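Local coordinates for CELL WALL surface anchor family protein (Streptococcus pneumoniae, PDB 2WW8) that serves as the pilus adhesin and probably recognises host-cell components through an integrin I-like domain that carries a metal-ion-dependent adhesion site, at residues N233-S238 with E341-D346; F312-K317 with N348-Q353; G355-Q360 with V389-Y394; K317-L322 with K337-A342; V227-D232 with V270-Y275. All blocks are in the same frame, centred on the assembly; numbering follows the deposited sequence. Where two conformers were deposited one is given.

Contact 1: N233-S238 with E341-D346. With MG (magnesium ion), chain B.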
# COMPACT_ATOMS: atom_id res chain seq x y z
N ASN A 233 -12.47 34.01 16.90
CA ASN A 233 -11.47 33.45 17.83
C ASN A 233 -11.53 34.25 19.16
O ASN A 233 -10.49 34.42 19.83
CB ASN A 233 -10.07 33.44 17.21
CG ASN A 233 -9.03 32.58 17.98
OD1 ASN A 233 -7.97 33.10 18.31
ND2 ASN A 233 -9.33 31.34 18.29
N SER A 234 -12.71 34.76 19.53
CA SER A 234 -12.90 35.52 20.76
C SER A 234 -12.64 34.58 22.00
O SER A 234 -12.62 33.35 21.88
CB SER A 234 -14.30 36.16 20.82
OG SER A 234 -15.25 35.09 20.79
N ASN A 235 -12.42 35.17 23.18
CA ASN A 235 -12.04 34.40 24.38
C ASN A 235 -13.06 33.28 24.72
O ASN A 235 -12.66 32.21 25.14
CB ASN A 235 -11.96 35.37 25.57
CG ASN A 235 -10.86 36.40 25.40
OD1 ASN A 235 -9.88 36.16 24.69
ND2 ASN A 235 -11.02 37.55 26.03
N SER A 236 -14.36 33.56 24.56
CA SER A 236 -15.43 32.60 24.80
C SER A 236 -15.24 31.32 23.97
O SER A 236 -15.86 30.31 24.27
CB SER A 236 -16.77 33.20 24.37
OG SER A 236 -16.78 33.56 23.00
N MET A 237 -14.45 31.37 22.89
CA MET A 237 -14.20 30.12 22.13
C MET A 237 -13.23 29.17 22.82
O MET A 237 -13.08 28.05 22.39
CB MET A 237 -13.69 30.40 20.69
CG MET A 237 -14.64 31.25 19.84
SD MET A 237 -15.98 30.18 19.27
CE MET A 237 -15.18 29.18 18.01
N SER A 238 -12.49 29.62 23.83
CA SER A 238 -11.60 28.77 24.61
C SER A 238 -12.17 27.39 24.92
O SER A 238 -13.31 27.27 25.38
CB SER A 238 -11.33 29.51 25.94
OG SER A 238 -10.82 28.58 26.87
N GLU A 341 -7.40 26.74 19.25
CA GLU A 341 -7.40 27.22 20.64
C GLU A 341 -7.78 28.68 20.55
O GLU A 341 -7.59 29.30 19.48
CB GLU A 341 -5.98 27.15 21.24
CG GLU A 341 -5.26 25.79 21.10
CD GLU A 341 -5.77 24.71 22.05
OE1 GLU A 341 -6.53 24.99 23.02
OE2 GLU A 341 -5.40 23.53 21.83
N ALA A 342 -8.24 29.22 21.68
CA ALA A 342 -8.43 30.63 21.90
C ALA A 342 -7.78 30.93 23.26
O ALA A 342 -7.27 30.05 23.94
CB ALA A 342 -9.94 30.98 21.90
N GLU A 343 -7.80 32.17 23.72
CA GLU A 343 -7.04 32.53 24.88
C GLU A 343 -7.83 31.94 26.08
O GLU A 343 -9.00 32.33 26.29
CB GLU A 343 -6.92 34.06 24.92
CG GLU A 343 -6.38 34.51 26.25
CD GLU A 343 -4.99 33.90 26.46
OE1 GLU A 343 -4.16 33.98 25.50
OE2 GLU A 343 -4.80 33.31 27.55
N ASP A 344 -7.20 30.99 26.79
CA ASP A 344 -7.79 30.24 27.91
C ASP A 344 -7.83 30.91 29.29
O ASP A 344 -8.65 30.58 30.17
CB ASP A 344 -7.05 28.91 28.12
CG ASP A 344 -7.32 27.92 27.00
OD1 ASP A 344 -8.31 28.13 26.24
OD2 ASP A 344 -6.53 26.93 26.90
N HIS A 345 -6.88 31.82 29.50
CA HIS A 345 -6.72 32.53 30.77
C HIS A 345 -7.81 33.60 30.91
O HIS A 345 -8.57 33.82 29.97
CB HIS A 345 -5.31 33.11 30.80
CG HIS A 345 -4.25 32.06 30.64
ND1 HIS A 345 -3.75 31.68 29.41
CD2 HIS A 345 -3.70 31.22 31.56
CE1 HIS A 345 -2.90 30.68 29.58
NE2 HIS A 345 -2.85 30.38 30.87
N ASP A 346 -7.89 34.21 32.10
CA ASP A 346 -8.66 35.43 32.29
C ASP A 346 -7.77 36.66 31.99
O ASP A 346 -6.70 36.56 31.34
CB ASP A 346 -9.28 35.44 33.71
CG ASP A 346 -10.07 34.14 34.01
OD1 ASP A 346 -10.39 33.36 33.06
OD2 ASP A 346 -10.41 33.85 35.19
MG MG B . -17.31 35.08 21.52
O HOH W 1 -8.93 34.87 22.22
O HOH W 2 -16.90 36.54 22.87
O HOH W 3 -17.86 36.25 19.89
O HOH W 4 -19.15 34.90 22.50

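Contact 2: F312-K317 with N348-Q353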
# COMPACT_ATOMS: atom_id res chain seq x y z
N PHE A 312 -3.25 48.42 25.58
CA PHE A 312 -2.41 47.24 25.48
C PHE A 312 -2.01 47.15 24.00
O PHE A 312 -2.87 47.34 23.12
CB PHE A 312 -3.22 45.96 25.83
CG PHE A 312 -3.68 45.90 27.29
CD1 PHE A 312 -2.81 45.42 28.29
CD2 PHE A 312 -4.92 46.39 27.66
CE1 PHE A 312 -3.21 45.35 29.64
CE2 PHE A 312 -5.32 46.37 29.01
CZ PHE A 312 -4.47 45.84 29.99
N THR A 313 -0.74 46.83 23.78
CA THR A 313 -0.20 46.77 22.42
C THR A 313 0.59 45.48 22.24
O THR A 313 1.42 45.12 23.10
CB THR A 313 0.73 47.94 22.13
OG1 THR A 313 -0.04 49.13 22.28
CG2 THR A 313 1.26 47.82 20.67
N THR A 314 0.33 44.79 21.16
CA THR A 314 1.14 43.58 20.87
C THR A 314 0.92 43.14 19.43
O THR A 314 0.02 43.67 18.80
CB THR A 314 0.76 42.37 21.82
OG1 THR A 314 1.68 41.28 21.56
CG2 THR A 314 -0.65 41.83 21.60
N ASN A 315 1.67 42.16 18.92
CA ASN A 315 1.31 41.49 17.65
C ASN A 315 0.24 40.44 17.93
O ASN A 315 0.35 39.62 18.85
CB ASN A 315 2.54 40.82 17.00
CG ASN A 315 3.58 41.84 16.52
OD1 ASN A 315 4.19 42.49 17.35
ND2 ASN A 315 3.77 42.00 15.20
N THR A 316 -0.78 40.37 17.08
CA THR A 316 -1.79 39.33 17.25
C THR A 316 -1.18 38.05 16.73
O THR A 316 -0.11 38.00 16.08
CB THR A 316 -3.11 39.70 16.49
OG1 THR A 316 -2.75 39.89 15.11
CG2 THR A 316 -3.68 41.02 17.01
N LYS A 317 -1.86 36.95 17.02
CA LYS A 317 -1.44 35.72 16.39
C LYS A 317 -1.83 35.81 14.91
O LYS A 317 -2.84 36.45 14.58
CB LYS A 317 -2.25 34.55 17.00
CG LYS A 317 -1.87 34.08 18.41
CD LYS A 317 -0.39 33.64 18.58
CE LYS A 317 -0.04 32.19 18.45
NZ LYS A 317 1.32 31.71 19.03
N ASN A 348 -5.66 38.37 33.26
CA ASN A 348 -4.26 38.53 33.65
C ASN A 348 -3.29 38.30 32.47
O ASN A 348 -2.10 38.69 32.55
CB ASN A 348 -3.90 37.67 34.84
CG ASN A 348 -4.28 36.22 34.64
OD1 ASN A 348 -5.47 35.88 34.41
ND2 ASN A 348 -3.26 35.37 34.69
N ARG A 349 -3.79 37.69 31.40
CA ARG A 349 -3.00 37.60 30.18
C ARG A 349 -3.21 38.82 29.31
O ARG A 349 -4.33 39.24 29.06
CB ARG A 349 -3.33 36.37 29.33
CG ARG A 349 -2.68 35.08 29.88
CD ARG A 349 -1.21 35.28 30.31
NE ARG A 349 -0.53 34.13 30.93
CZ ARG A 349 -0.12 33.04 30.27
NH1 ARG A 349 -0.27 32.90 28.96
NH2 ARG A 349 0.47 32.07 30.93
N LEU A 350 -2.12 39.35 28.78
CA LEU A 350 -2.19 40.35 27.74
C LEU A 350 -3.09 39.90 26.57
O LEU A 350 -3.90 40.67 26.09
CB LEU A 350 -0.77 40.64 27.25
CG LEU A 350 -0.69 41.51 25.97
CD1 LEU A 350 -1.00 42.94 26.39
CD2 LEU A 350 0.75 41.39 25.39
N MET A 351 -2.98 38.67 26.06
CA MET A 351 -3.72 38.37 24.84
C MET A 351 -5.22 38.33 25.03
O MET A 351 -5.97 38.45 24.06
CB MET A 351 -3.27 37.06 24.18
CG MET A 351 -1.75 37.06 23.86
SD MET A 351 -1.38 38.40 22.64
CE MET A 351 -2.61 38.04 21.37
N TYR A 352 -5.65 38.15 26.27
CA TYR A 352 -7.09 38.23 26.60
C TYR A 352 -7.66 39.59 26.21
O TYR A 352 -8.85 39.71 25.82
CB TYR A 352 -7.16 37.95 28.12
CG TYR A 352 -8.57 37.96 28.68
CD1 TYR A 352 -9.22 39.17 28.95
CD2 TYR A 352 -9.27 36.76 28.86
CE1 TYR A 352 -10.55 39.17 29.44
CE2 TYR A 352 -10.58 36.76 29.34
CZ TYR A 352 -11.17 37.95 29.65
OH TYR A 352 -12.45 37.94 30.14
N GLN A 353 -6.82 40.63 26.30
CA GLN A 353 -7.33 41.98 26.03
C GLN A 353 -7.75 42.13 24.56
O GLN A 353 -8.45 43.09 24.27
CB GLN A 353 -6.33 43.08 26.41
CG GLN A 353 -5.69 42.81 27.83
CD GLN A 353 -6.73 42.70 28.94
OE1 GLN A 353 -7.72 43.44 28.93
NE2 GLN A 353 -6.52 41.78 29.90

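Contact 3: G355-Q360 with V389-Y394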
# COMPACT_ATOMS: atom_id res chain seq x y z
N GLY A 355 -9.50 39.76 22.80
CA GLY A 355 -10.45 38.69 22.42
C GLY A 355 -11.94 39.01 22.52
O GLY A 355 -12.70 38.14 22.93
N ALA A 356 -12.34 40.25 22.24
CA ALA A 356 -13.75 40.61 22.16
C ALA A 356 -14.26 40.30 20.71
O ALA A 356 -13.58 39.60 19.97
CB ALA A 356 -13.94 42.11 22.45
N THR A 357 -15.38 40.88 20.28
CA THR A 357 -16.11 40.47 19.08
C THR A 357 -16.38 41.68 18.18
O THR A 357 -17.42 42.35 18.32
CB THR A 357 -17.37 39.70 19.45
OG1 THR A 357 -17.00 38.70 20.41
CG2 THR A 357 -18.04 38.99 18.20
N PHE A 358 -15.44 41.97 17.28
CA PHE A 358 -15.59 43.12 16.36
C PHE A 358 -16.04 42.62 14.97
O PHE A 358 -15.27 42.52 14.04
CB PHE A 358 -14.28 43.88 16.23
CG PHE A 358 -14.38 45.24 15.57
CD1 PHE A 358 -15.59 45.73 15.02
CD2 PHE A 358 -13.28 46.07 15.61
CE1 PHE A 358 -15.64 47.01 14.45
CE2 PHE A 358 -13.31 47.37 15.05
CZ PHE A 358 -14.48 47.85 14.45
N THR A 359 -17.33 42.27 14.91
CA THR A 359 -17.91 41.54 13.77
C THR A 359 -17.80 42.42 12.51
O THR A 359 -17.42 41.92 11.46
CB THR A 359 -19.42 41.29 14.04
OG1 THR A 359 -19.51 40.61 15.29
CG2 THR A 359 -20.05 40.34 12.94
N GLN A 360 -18.06 43.72 12.64
CA GLN A 360 -18.04 44.58 11.45
C GLN A 360 -16.74 44.58 10.69
O GLN A 360 -16.66 44.57 9.46
CB GLN A 360 -18.34 46.01 11.91
CG GLN A 360 -18.50 46.95 10.76
CD GLN A 360 -18.81 48.39 11.22
OE1 GLN A 360 -18.85 48.73 12.43
NE2 GLN A 360 -19.02 49.25 10.19
N VAL A 389 -22.63 37.80 19.55
CA VAL A 389 -23.02 39.08 19.00
C VAL A 389 -21.91 40.12 19.15
O VAL A 389 -21.07 39.97 20.02
CB VAL A 389 -24.36 39.54 19.63
CG1 VAL A 389 -25.49 38.48 19.41
CG2 VAL A 389 -24.21 39.85 21.12
N PRO A 390 -21.94 41.16 18.30
CA PRO A 390 -20.85 42.14 18.31
C PRO A 390 -20.82 42.93 19.63
O PRO A 390 -21.84 43.22 20.23
CB PRO A 390 -21.16 43.09 17.13
CG PRO A 390 -22.66 42.90 16.78
CD PRO A 390 -22.95 41.44 17.23
N THR A 391 -19.62 43.32 20.06
CA THR A 391 -19.44 44.07 21.26
C THR A 391 -18.47 45.22 20.97
O THR A 391 -18.03 45.91 21.90
CB THR A 391 -18.90 43.19 22.43
OG1 THR A 391 -17.70 42.54 22.02
CG2 THR A 391 -19.92 42.13 22.96
N MET A 392 -18.17 45.44 19.68
CA MET A 392 -17.44 46.55 19.14
C MET A 392 -18.01 46.92 17.76
O MET A 392 -18.53 46.04 17.06
CB MET A 392 -15.97 46.10 18.93
CG MET A 392 -15.34 45.92 20.32
SD MET A 392 -13.59 45.39 20.24
CE MET A 392 -12.77 46.89 19.74
N SER A 393 -17.86 48.16 17.35
CA SER A 393 -18.32 48.53 15.99
C SER A 393 -17.57 49.83 15.64
O SER A 393 -17.03 50.51 16.54
CB SER A 393 -19.85 48.77 16.02
OG SER A 393 -20.20 49.70 17.04
N TYR A 394 -17.55 50.21 14.36
CA TYR A 394 -17.04 51.53 13.95
C TYR A 394 -18.14 52.57 14.11
O TYR A 394 -19.29 52.25 13.91
CB TYR A 394 -16.54 51.54 12.51
CG TYR A 394 -15.21 50.80 12.33
CD1 TYR A 394 -14.02 51.30 12.85
CD2 TYR A 394 -15.15 49.68 11.53
CE1 TYR A 394 -12.80 50.65 12.63
CE2 TYR A 394 -13.96 49.05 11.25
CZ TYR A 394 -12.80 49.53 11.81
OH TYR A 394 -11.65 48.81 11.58
O HOH W 5 -17.24 39.96 22.77
O HOH W 6 -19.28 44.93 14.83

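Contact 4: K317-L322 with K337-A342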
# COMPACT_ATOMS: atom_id res chain seq x y z
N LYS A 317 -1.86 36.95 17.02
CA LYS A 317 -1.44 35.72 16.39
C LYS A 317 -1.83 35.81 14.91
O LYS A 317 -2.84 36.45 14.58
CB LYS A 317 -2.25 34.55 17.00
CG LYS A 317 -1.87 34.08 18.41
CD LYS A 317 -0.39 33.64 18.58
CE LYS A 317 -0.04 32.19 18.45
NZ LYS A 317 1.32 31.71 19.03
N ASP A 318 -1.05 35.14 14.07
CA ASP A 318 -1.37 35.14 12.67
C ASP A 318 -2.22 33.91 12.35
O ASP A 318 -1.68 32.85 12.02
CB ASP A 318 -0.11 35.22 11.81
CG ASP A 318 -0.47 35.37 10.32
OD1 ASP A 318 -1.68 35.46 9.96
OD2 ASP A 318 0.51 35.36 9.54
N TYR A 319 -3.54 34.06 12.48
CA TYR A 319 -4.43 32.95 12.14
C TYR A 319 -5.17 33.27 10.85
O TYR A 319 -6.25 32.73 10.63
CB TYR A 319 -5.44 32.82 13.30
CG TYR A 319 -4.83 32.25 14.60
CD1 TYR A 319 -3.83 31.25 14.56
CD2 TYR A 319 -5.28 32.69 15.85
CE1 TYR A 319 -3.29 30.70 15.78
CE2 TYR A 319 -4.77 32.14 17.07
CZ TYR A 319 -3.79 31.15 17.00
OH TYR A 319 -3.28 30.65 18.18
N SER A 320 -4.66 34.20 10.02
CA SER A 320 -5.43 34.53 8.82
C SER A 320 -4.67 34.11 7.55
O SER A 320 -3.46 33.85 7.59
CB SER A 320 -5.83 36.00 8.80
OG SER A 320 -6.72 36.20 9.87
N TYR A 321 -5.41 33.94 6.45
CA TYR A 321 -4.77 33.75 5.18
C TYR A 321 -5.50 34.62 4.18
O TYR A 321 -6.51 34.22 3.57
CB TYR A 321 -4.73 32.26 4.82
CG TYR A 321 -3.75 32.05 3.70
CD1 TYR A 321 -4.12 32.29 2.36
CD2 TYR A 321 -2.45 31.60 3.96
CE1 TYR A 321 -3.24 32.09 1.31
CE2 TYR A 321 -1.54 31.40 2.91
CZ TYR A 321 -1.96 31.65 1.62
OH TYR A 321 -1.06 31.49 0.62
N LEU A 322 -5.00 35.84 4.03
CA LEU A 322 -5.83 36.92 3.50
C LEU A 322 -5.76 37.00 1.96
O LEU A 322 -5.93 38.08 1.40
CB LEU A 322 -5.38 38.28 4.04
CG LEU A 322 -5.61 38.39 5.54
CD1 LEU A 322 -4.99 39.64 6.21
CD2 LEU A 322 -7.06 38.13 5.96
N LYS A 337 -2.94 27.49 9.58
CA LYS A 337 -3.17 28.77 10.26
C LYS A 337 -4.49 28.82 10.97
O LYS A 337 -4.71 29.72 11.81
CB LYS A 337 -3.11 29.94 9.25
CG LYS A 337 -1.59 30.11 9.04
CD LYS A 337 -1.27 31.15 8.03
CE LYS A 337 -0.96 32.42 8.77
NZ LYS A 337 -0.82 33.52 7.73
N VAL A 338 -5.39 27.89 10.61
CA VAL A 338 -6.67 27.77 11.31
C VAL A 338 -6.39 27.51 12.82
O VAL A 338 -5.74 26.55 13.11
CB VAL A 338 -7.54 26.65 10.73
CG1 VAL A 338 -8.83 26.58 11.54
CG2 VAL A 338 -7.88 26.91 9.23
N PRO A 339 -6.89 28.36 13.74
CA PRO A 339 -6.63 28.16 15.16
C PRO A 339 -7.49 26.99 15.69
O PRO A 339 -8.65 26.85 15.25
CB PRO A 339 -7.10 29.49 15.78
CG PRO A 339 -8.23 29.93 14.88
CD PRO A 339 -7.73 29.55 13.50
N THR A 340 -6.95 26.21 16.63
CA THR A 340 -7.79 25.25 17.38
C THR A 340 -7.84 25.53 18.89
O THR A 340 -8.26 24.67 19.69
CB THR A 340 -7.30 23.79 17.18
OG1 THR A 340 -5.90 23.74 17.49
CG2 THR A 340 -7.54 23.36 15.74
N GLU A 341 -7.40 26.74 19.25
CA GLU A 341 -7.40 27.22 20.64
C GLU A 341 -7.78 28.68 20.55
O GLU A 341 -7.59 29.30 19.48
CB GLU A 341 -5.98 27.15 21.24
CG GLU A 341 -5.26 25.79 21.10
CD GLU A 341 -5.77 24.71 22.05
OE1 GLU A 341 -6.53 24.99 23.02
OE2 GLU A 341 -5.40 23.53 21.83
N ALA A 342 -8.24 29.22 21.68
CA ALA A 342 -8.43 30.63 21.90
C ALA A 342 -7.78 30.93 23.26
O ALA A 342 -7.27 30.05 23.94
CB ALA A 342 -9.94 30.98 21.90

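Contact 5: V227-D232 with V270-Y275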
# COMPACT_ATOMS: atom_id res chain seq x y z
N VAL A 227 -14.33 31.81 -2.09
CA VAL A 227 -14.91 31.65 -0.77
C VAL A 227 -14.03 32.31 0.30
O VAL A 227 -12.84 32.07 0.36
CB VAL A 227 -15.09 30.15 -0.40
CG1 VAL A 227 -15.79 30.06 0.93
CG2 VAL A 227 -15.87 29.37 -1.53
N VAL A 228 -14.63 33.14 1.15
CA VAL A 228 -13.91 33.59 2.35
C VAL A 228 -14.55 32.92 3.59
O VAL A 228 -15.78 32.88 3.75
CB VAL A 228 -14.04 35.11 2.54
CG1 VAL A 228 -13.32 35.56 3.87
CG2 VAL A 228 -13.46 35.87 1.26
N ILE A 229 -13.71 32.37 4.46
CA ILE A 229 -14.23 31.85 5.76
C ILE A 229 -13.89 32.84 6.86
O ILE A 229 -12.72 33.22 6.97
CB ILE A 229 -13.61 30.51 6.07
CG1 ILE A 229 -14.08 29.54 5.01
CG2 ILE A 229 -13.96 30.04 7.52
CD1 ILE A 229 -13.44 28.17 5.09
N LEU A 230 -14.88 33.29 7.62
CA LEU A 230 -14.60 34.20 8.72
C LEU A 230 -14.76 33.40 10.00
O LEU A 230 -15.78 32.76 10.17
CB LEU A 230 -15.66 35.30 8.87
CG LEU A 230 -15.83 36.31 7.74
CD1 LEU A 230 -16.92 37.32 8.07
CD2 LEU A 230 -14.48 37.02 7.61
N LEU A 231 -13.77 33.45 10.88
CA LEU A 231 -13.80 32.54 12.00
C LEU A 231 -13.55 33.33 13.31
O LEU A 231 -12.48 33.94 13.47
CB LEU A 231 -12.70 31.50 11.80
CG LEU A 231 -12.48 30.54 13.00
CD1 LEU A 231 -13.76 29.77 13.37
CD2 LEU A 231 -11.29 29.53 12.67
N ASP A 232 -14.55 33.35 14.18
CA ASP A 232 -14.48 33.99 15.51
C ASP A 232 -13.46 33.27 16.40
O ASP A 232 -13.51 32.04 16.60
CB ASP A 232 -15.95 34.04 16.03
CG ASP A 232 -16.14 34.63 17.43
OD1 ASP A 232 -15.17 34.75 18.23
OD2 ASP A 232 -17.33 34.96 17.68
N VAL A 270 -10.05 29.75 -1.85
CA VAL A 270 -10.43 30.04 -0.47
C VAL A 270 -9.45 31.02 0.19
O VAL A 270 -8.24 31.03 -0.13
CB VAL A 270 -10.49 28.72 0.39
CG1 VAL A 270 -11.66 27.89 -0.02
CG2 VAL A 270 -9.21 27.90 0.34
N ALA A 271 -9.97 31.80 1.13
CA ALA A 271 -9.17 32.66 2.00
C ALA A 271 -9.77 32.50 3.41
O ALA A 271 -10.87 32.00 3.54
CB ALA A 271 -9.34 34.10 1.53
N LEU A 272 -9.09 32.98 4.45
CA LEU A 272 -9.41 32.70 5.85
C LEU A 272 -9.15 33.99 6.61
O LEU A 272 -8.07 34.61 6.51
CB LEU A 272 -8.52 31.56 6.39
CG LEU A 272 -8.52 31.42 7.94
CD1 LEU A 272 -9.91 30.95 8.42
CD2 LEU A 272 -7.35 30.46 8.34
N VAL A 273 -10.18 34.44 7.32
CA VAL A 273 -10.06 35.61 8.17
C VAL A 273 -10.44 35.16 9.58
O VAL A 273 -11.61 34.83 9.84
CB VAL A 273 -10.97 36.77 7.73
CG1 VAL A 273 -10.89 37.99 8.71
CG2 VAL A 273 -10.64 37.23 6.24
N THR A 274 -9.48 35.23 10.49
CA THR A 274 -9.75 35.00 11.90
C THR A 274 -9.82 36.33 12.64
O THR A 274 -8.98 37.23 12.40
CB THR A 274 -8.69 34.08 12.49
OG1 THR A 274 -8.86 32.78 11.89
CG2 THR A 274 -8.85 33.93 14.04
N TYR A 275 -10.81 36.48 13.51
CA TYR A 275 -11.04 37.79 14.16
C TYR A 275 -11.44 37.68 15.64
O TYR A 275 -12.03 36.69 16.05
CB TYR A 275 -12.09 38.66 13.48
CG TYR A 275 -13.54 38.20 13.65
CD1 TYR A 275 -14.05 37.13 12.89
CD2 TYR A 275 -14.38 38.83 14.56
CE1 TYR A 275 -15.38 36.74 13.01
CE2 TYR A 275 -15.75 38.45 14.66
CZ TYR A 275 -16.23 37.42 13.88
OH TYR A 275 -17.53 37.03 14.08

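Contact 1: N233-S238 with E341-D346
Three hydrogen bonds grip the oxygen of water 1, the best-held polar atom between residues 233-238 and 341-346. This water donates to Asn233 O and to Asn235 OD1, each 2.9 Å away, and accepts from Glu343 N at 3.3 Å. It thereby stitches the Asp-x-Ser-x-Ser loop, the signature of the metal-ion-dependent adhesion site (MIDAS) in von Willebrand A and related integrin domains, to the chain that follows helix 328-337. Two direct bonds add to it. With CG anti to the backbone N (chi1 -167°), Asn233 sends ND2 to Glu341 O at 2.9 Å along a nearly straight N-H (163°); the oxygen lies in the amide plane, while ND2 sits above the carbonyl plane. Ser238 OG, likewise anti to its backbone N, donates to Asp344 OD1 at 2.6 Å from above the carboxylate plane. The methyl of Ala342 presses on the backbone of the 3-10 turn, CB 3.5 Å from Ser238 N and also touching Ser234 O and Met237 CB. Asn235 and Glu343 run side by side, with Asn235 ND2 taken by Tyr352 O and Glu343 OE2 accepting from both ND1 and N of His345. Ser234 and Ser236 turn the other way, each binding magnesium through OG at 2.2 Å, together with Asp387 and three waters. Ser234 OG is also hydrogen-bonded to Asp232 OD1, and the metal probably polarises both hydroxyls. Chemically, then, residues 341-346 probably act as a second shell, holding the backbone of the turn whose two serine hydroxyls bind the ion.

Contact 2: F312-K317 with N348-Q353
This is apolar packing, with one CH-pi contact, between strand 311-315 and the turn 348-353 that precedes helix 359-373. The strand pairs with strand 284-292 in an antiparallel sheet, part of the chain inserted after strand 269-275 of the von Willebrand A core. Phe312 does most of the work on the strand side. Its ring lies flat under the side chain of Gln353, whose CG stands 3.6 Å from the ring centroid and only 7° off the normal. Gln353 is folded to do this, bent at chi2 (-58°), so that the amide continues over the ring as a stacked plate tilted by 28°. Gln353 NE2 also makes a weak bond to Arg349 O, 3.5 Å. Leu350 splits its two methyls: Leu350 CD1 comes obliquely to the Phe312 ring, 3.6 Å from Phe312 CD1, and CD2 lies 3.7 Å from Thr314 CB. One step on, Met351 curls so that SD meets Thr314 CG2 at 3.7 Å, the two side chains crossing at about a right angle. Outside the pair, Trp305 meets Phe312 edge-to-face, and Val287 and Lys289 of strand 284-292 touch it too. Polar groups of residues 313-316 look to other partners, Thr313 OG1 to Thr286 and both Asn315 ND2 and Thr316 OG1 to Gly282. Cohesion between the two segments therefore rests on dispersion and shape, the glutamine contributing its aliphatic chain and amide plane.

Contact 3: G355-Q360 with V389-Y394
The loop leading into helix 359-373 meets the chain that follows strand 379-386, and both belong to the metal-binding end of the von Willebrand A domain. Thr357 O is the polar hub on the first side: Thr391 N donates to it at 3.0 Å, in the carbonyl plane and almost straight (170°), and Met392 N adds a weak bond. Water 5 links the two hydroxyls, 2.7 Å from Thr357 OG1 and equally far from Thr391 OG1. The side chain of Thr357 lies about 4 Å from the magnesium, consistent with the MIDAS threonine of related integrin domains, although the ion is not bonded to it. Further along, Phe358, with CG anti to its backbone N, swings across the chain: Met392 CB covers one face of its ring, and its CZ points into the centre of the Tyr394 ring in an edge-to-face pair, centroids 4.7 Å apart and planes at 58°. Tyr394 OH goes on to Glu437. Gln360 is stretched out from the first turn of the helix, and its OE1 takes Tyr394 N at 2.8 Å, the donor standing above the amide plane. Close by, water 6 accepts from Gln360 N and donates to Met392 O at 2.6 Å.

Contact 4: K317-L322 with K337-A342
From CB to tip, Lys337 reaches across to an Asx turn, Asp318-Ser320, in the chain between strand 311-315 and strand 321-322, at the edge of the von Willebrand A sheet. Its CB points toward that chain and CG passes 4.0 Å from Asp318 O. CD, still on an extended stretch, runs by Ser320 O and comes near the edge of the Tyr321 ring. A bend at chi3 (97°) turns CE in between Ser320 O and Asp318 OD1, and NZ ends with two partners. Lys337 NZ donates to Ser320 O at 2.7 Å, nearly along the C=O axis. Lys337 NZ also lies 2.9 Å from Asp318 OD2, a salt bridge whose hydrogen bond is weak. Asp318 is placed for this by its own turn: with CG anti to the backbone N, OD1 accepts Ser320 N at 3.2 Å from above the carboxylate plane. The ammonium thus lies against a carboxylate and a carbonyl of the same turn, and probably helps to keep Asp318 ionised. The backbone of Lys337 joins in, its O receiving a CA-H...O contact from Tyr319 CA at 3.3 Å. Beyond the turn, Tyr319 O bonds to Thr274 OG1, and Ser320 OG to Phe280 O and Thr274 N. The Tyr319 ring is sandwiched: Lys317 CB lies over one face toward the rim, and over the opposite face Pro339 CB stands 3.6 Å from the centroid, just 7° off the normal.

Contact 5: V227-D232 with V270-Y275
Tyr275, Leu231 and Val273 lose the most surface where strands 227-232 and 270-275 run side by side, parallel and in step, their axes 4.7 Å apart at closest approach. Tyr275 holds CG in the crowded position between its backbone N and carbonyl carbon (chi1 72°), which lays the ring back across the neighbouring strand: Asp232 CA stands over one face toward the rim, and CE1 is 3.7 Å from Asp232 N. Its own N donates to Leu231 O at 3.0 Å. Leu231 lies on the other face of the sheet beside Thr274, both side chains pointing the same way, and its N bonds to Val273 O at 2.8 Å, nearly along the C=O axis. Val273 returns the pattern, its N meeting Ile229 O at 2.8 Å and almost straight (172°). Its CB packs 3.5 Å from Leu230 CD2, and CG2 touches Val228 CG1. Asp232 OD2 accepts from Thr386 and Asp387. Strand 269-275 lies toward one edge of the parallel part of the von Willebrand A sheet, and strand 379-386 takes the far edge of 225-232. Helix 247-263 covers the face of Val227, Ile229 and Val270; helix 359-373 covers that of Val228, Val273 and Tyr275.

How the contacts relate
Contact 5 is the part of the sheet that leads into the magnesium site, with contacts 1 and 3 at the ion and contacts 2 and 4 further out. Strand 225-232 runs straight into the loop of contact 1, where Asn233 N bonds to Tyr275 O at 2.8 Å; their centres are 17 Å apart. Contact 3 brings a second loop to the ion, and Asn235 N meets its Gly355 O at 3.0 Å. Contact 4, centred 9 Å from contact 5, extends the sheet edge through Tyr321 N to Leu272 O, 2.7 Å, and shares Glu341 and Ala342 with contact 1. Contact 2, 21 Å from contact 5 between centres, touches contact 1 where Glu343 OE1 packs 3.5 Å from Met351 CB.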